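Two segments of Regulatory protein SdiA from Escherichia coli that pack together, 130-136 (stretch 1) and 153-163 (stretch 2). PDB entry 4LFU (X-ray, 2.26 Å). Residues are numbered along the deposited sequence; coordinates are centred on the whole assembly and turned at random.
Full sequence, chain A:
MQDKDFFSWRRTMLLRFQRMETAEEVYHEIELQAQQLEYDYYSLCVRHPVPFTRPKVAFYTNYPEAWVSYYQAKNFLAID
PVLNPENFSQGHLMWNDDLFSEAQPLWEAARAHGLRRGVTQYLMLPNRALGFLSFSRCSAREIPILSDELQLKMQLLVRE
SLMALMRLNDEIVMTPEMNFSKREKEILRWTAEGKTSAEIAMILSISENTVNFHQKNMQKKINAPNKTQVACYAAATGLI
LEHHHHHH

Stretch 1 130-136: LGFLSFS
Stretch 2 (153-163) KMQLLVRESLM

Residues 130-136 form an extended strand (phi -103 to -140°, psi 118 to 161°) that packs on helix 153-163 (phi near -67°, psi near -41°). The axes approach to 8.5 Å, and the N-to-C directions differ by 128°, so the strand runs obliquely against the helix; the register is marked by Leu133 and Val158, whose CA atoms lie 5.7 Å apart. No hydrogen bond crosses the interface, which buries 356 Å², both sides summed, mainly through apolar side-chain packing. The strand's alternation turns the CA-to-CB bonds of Leu130 (chi1 m, chi2 t), Phe132 (chi1 m, chi2 -95°) and Ser134 (m) away from the helix, while Leu133 and Phe135 point toward it, with Gly131 on that same side. Gly131, without a side chain, lets Leu162 (m, t) come close: Gly131 CA lies 3.6 Å from Leu162 CD1, and an ideal CB would sit 2.2 Å from that methyl, a clash. Leu133 (t, p) is the most covered residue, buried in van der Waals packing of aliphatic groups: its CB meets Val158 CG2 (Val158 chi1 p) at 3.8 Å, its CD2 meets Leu157 CB at 3.8 Å, and its carbonyl O lies 3.5 Å from Met154 CE. The Ser134 hydroxyl is hydrogen-bonded elsewhere in the structure. At Phe135 (chi1 m, chi2 -29°), Met154 (m, t, p) places its CE over one ring face, 3.9 Å from Phe135 CD2, with its SD 5.0 Å from the centroid of the Phe135 ring and 48° off the normal, an oblique sulfur-aromatic contact; Leu157 (m, t) reaches the ring edge, its CD1 4.1 Å from Phe135 CZ. Ser136 (p) makes no contact with the helix. Within the helix, i to i-4 bonds include Val158 N to Met154 O at 3.1 Å, and Ser161 (p) turns its OG back to donate to Leu157 O at 2.7 Å.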

# COMPACT_ATOMS: atom_id res chain seq x y z
N LEU A 130 -7.24 -1.29 -4.34
CA LEU A 130 -7.19 -2.58 -3.66
C LEU A 130 -7.59 -3.64 -4.67
O LEU A 130 -8.69 -3.59 -5.23
CB LEU A 130 -8.14 -2.61 -2.44
CG LEU A 130 -7.87 -1.70 -1.23
CD1 LEU A 130 -8.98 -1.93 -0.23
CD2 LEU A 130 -6.53 -2.02 -0.56
N GLY A 131 -6.68 -4.57 -4.90
CA GLY A 131 -6.92 -5.65 -5.84
C GLY A 131 -7.24 -6.92 -5.09
O GLY A 131 -6.61 -7.24 -4.07
N PHE A 132 -8.26 -7.62 -5.59
CA PHE A 132 -8.72 -8.89 -5.01
C PHE A 132 -8.73 -9.97 -6.09
O PHE A 132 -9.37 -9.82 -7.13
CB PHE A 132 -10.14 -8.73 -4.46
CG PHE A 132 -10.26 -7.72 -3.33
CD1 PHE A 132 -10.21 -8.14 -2.01
CD2 PHE A 132 -10.42 -6.36 -3.60
CE1 PHE A 132 -10.29 -7.23 -0.98
CE2 PHE A 132 -10.54 -5.42 -2.56
CZ PHE A 132 -10.47 -5.85 -1.26
N LEU A 133 -8.03 -11.07 -5.84
CA LEU A 133 -8.09 -12.21 -6.74
C LEU A 133 -8.82 -13.38 -6.06
O LEU A 133 -8.37 -13.87 -5.04
CB LEU A 133 -6.68 -12.64 -7.18
CG LEU A 133 -6.60 -13.90 -8.06
CD1 LEU A 133 -7.25 -13.68 -9.43
CD2 LEU A 133 -5.15 -14.31 -8.19
N SER A 134 -9.94 -13.80 -6.62
CA SER A 134 -10.74 -14.90 -6.08
C SER A 134 -10.70 -16.08 -7.01
O SER A 134 -10.74 -15.90 -8.21
CB SER A 134 -12.19 -14.48 -5.97
OG SER A 134 -12.38 -13.65 -4.85
N PHE A 135 -10.57 -17.27 -6.44
CA PHE A 135 -10.82 -18.52 -7.18
C PHE A 135 -12.03 -19.21 -6.57
O PHE A 135 -12.23 -19.17 -5.36
CB PHE A 135 -9.63 -19.48 -7.07
CG PHE A 135 -8.37 -19.02 -7.78
CD1 PHE A 135 -8.43 -18.19 -8.90
CD2 PHE A 135 -7.12 -19.44 -7.34
CE1 PHE A 135 -7.28 -17.77 -9.55
CE2 PHE A 135 -5.96 -19.05 -8.01
CZ PHE A 135 -6.05 -18.21 -9.11
N SER A 136 -12.86 -19.83 -7.40
CA SER A 136 -14.01 -20.56 -6.87
C SER A 136 -14.26 -21.87 -7.60
O SER A 136 -13.80 -22.07 -8.69
CB SER A 136 -15.28 -19.69 -6.85
OG SER A 136 -15.66 -19.34 -8.16
N LYS A 153 1.39 -18.93 -3.57
CA LYS A 153 1.11 -18.91 -5.01
C LYS A 153 0.15 -17.81 -5.38
O LYS A 153 0.36 -17.11 -6.36
CB LYS A 153 0.60 -20.26 -5.50
CG LYS A 153 1.72 -21.27 -5.65
CD LYS A 153 1.22 -22.56 -6.27
CE LYS A 153 2.36 -23.55 -6.43
NZ LYS A 153 1.91 -24.69 -7.27
N MET A 154 -0.90 -17.63 -4.59
CA MET A 154 -1.86 -16.58 -4.86
C MET A 154 -1.29 -15.21 -4.50
O MET A 154 -1.73 -14.19 -5.04
CB MET A 154 -3.17 -16.84 -4.13
CG MET A 154 -4.01 -18.01 -4.72
SD MET A 154 -5.56 -18.03 -3.79
CE MET A 154 -6.41 -16.70 -4.67
N GLN A 155 -0.32 -15.18 -3.58
CA GLN A 155 0.37 -13.94 -3.25
C GLN A 155 1.02 -13.38 -4.48
O GLN A 155 0.86 -12.20 -4.75
CB GLN A 155 1.42 -14.13 -2.17
CG GLN A 155 0.99 -13.76 -0.80
CD GLN A 155 2.09 -13.98 0.20
OE1 GLN A 155 3.18 -13.42 0.07
NE2 GLN A 155 1.83 -14.81 1.22
N LEU A 156 1.74 -14.23 -5.21
CA LEU A 156 2.42 -13.85 -6.46
C LEU A 156 1.46 -13.52 -7.60
O LEU A 156 1.65 -12.52 -8.29
CB LEU A 156 3.44 -14.94 -6.89
CG LEU A 156 4.36 -14.78 -8.12
CD1 LEU A 156 5.49 -15.82 -8.06
CD2 LEU A 156 3.60 -14.89 -9.48
N LEU A 157 0.43 -14.36 -7.78
CA LEU A 157 -0.56 -14.20 -8.86
C LEU A 157 -1.32 -12.90 -8.80
O LEU A 157 -1.52 -12.28 -9.83
CB LEU A 157 -1.57 -15.35 -8.88
CG LEU A 157 -0.99 -16.71 -9.29
CD1 LEU A 157 -2.01 -17.83 -9.04
CD2 LEU A 157 -0.57 -16.68 -10.73
N VAL A 158 -1.75 -12.50 -7.61
CA VAL A 158 -2.47 -11.24 -7.47
C VAL A 158 -1.54 -10.05 -7.72
O VAL A 158 -1.95 -9.08 -8.35
CB VAL A 158 -3.28 -11.12 -6.12
CG1 VAL A 158 -2.39 -11.05 -4.91
CG2 VAL A 158 -4.24 -9.91 -6.15
N ARG A 159 -0.29 -10.14 -7.25
CA ARG A 159 0.65 -9.04 -7.40
C ARG A 159 1.05 -8.86 -8.84
O ARG A 159 0.92 -7.78 -9.40
CB ARG A 159 1.91 -9.26 -6.55
CG ARG A 159 2.80 -8.03 -6.45
CD ARG A 159 4.21 -8.41 -6.08
NE ARG A 159 5.03 -7.23 -5.78
CZ ARG A 159 5.69 -6.51 -6.69
NH1 ARG A 159 5.64 -6.83 -7.98
NH2 ARG A 159 6.40 -5.46 -6.31
N GLU A 160 1.53 -9.94 -9.45
CA GLU A 160 2.09 -9.90 -10.82
C GLU A 160 1.05 -9.58 -11.88
O GLU A 160 1.33 -8.81 -12.80
CB GLU A 160 2.82 -11.20 -11.18
CG GLU A 160 4.06 -11.45 -10.33
CD GLU A 160 4.94 -10.21 -10.21
OE1 GLU A 160 5.41 -9.70 -11.26
OE2 GLU A 160 5.18 -9.75 -9.07
N SER A 161 -0.15 -10.15 -11.74
CA SER A 161 -1.22 -9.85 -12.71
C SER A 161 -1.56 -8.37 -12.69
O SER A 161 -1.66 -7.74 -13.72
CB SER A 161 -2.46 -10.74 -12.51
OG SER A 161 -3.07 -10.56 -11.23
N LEU A 162 -1.70 -7.81 -11.50
CA LEU A 162 -2.06 -6.40 -11.37
C LEU A 162 -0.88 -5.46 -11.63
O LEU A 162 -1.10 -4.34 -12.09
CB LEU A 162 -2.69 -6.13 -10.01
CG LEU A 162 -4.07 -6.73 -9.71
CD1 LEU A 162 -4.38 -6.68 -8.24
CD2 LEU A 162 -5.14 -6.04 -10.52
N MET A 163 0.35 -5.89 -11.33
CA MET A 163 1.55 -5.12 -11.76
C MET A 163 1.71 -5.11 -13.29
O MET A 163 1.96 -4.04 -13.87
CB MET A 163 2.83 -5.59 -11.07
CG MET A 163 2.88 -5.29 -9.54
SD MET A 163 2.48 -3.60 -9.01
CE MET A 163 3.74 -2.65 -9.88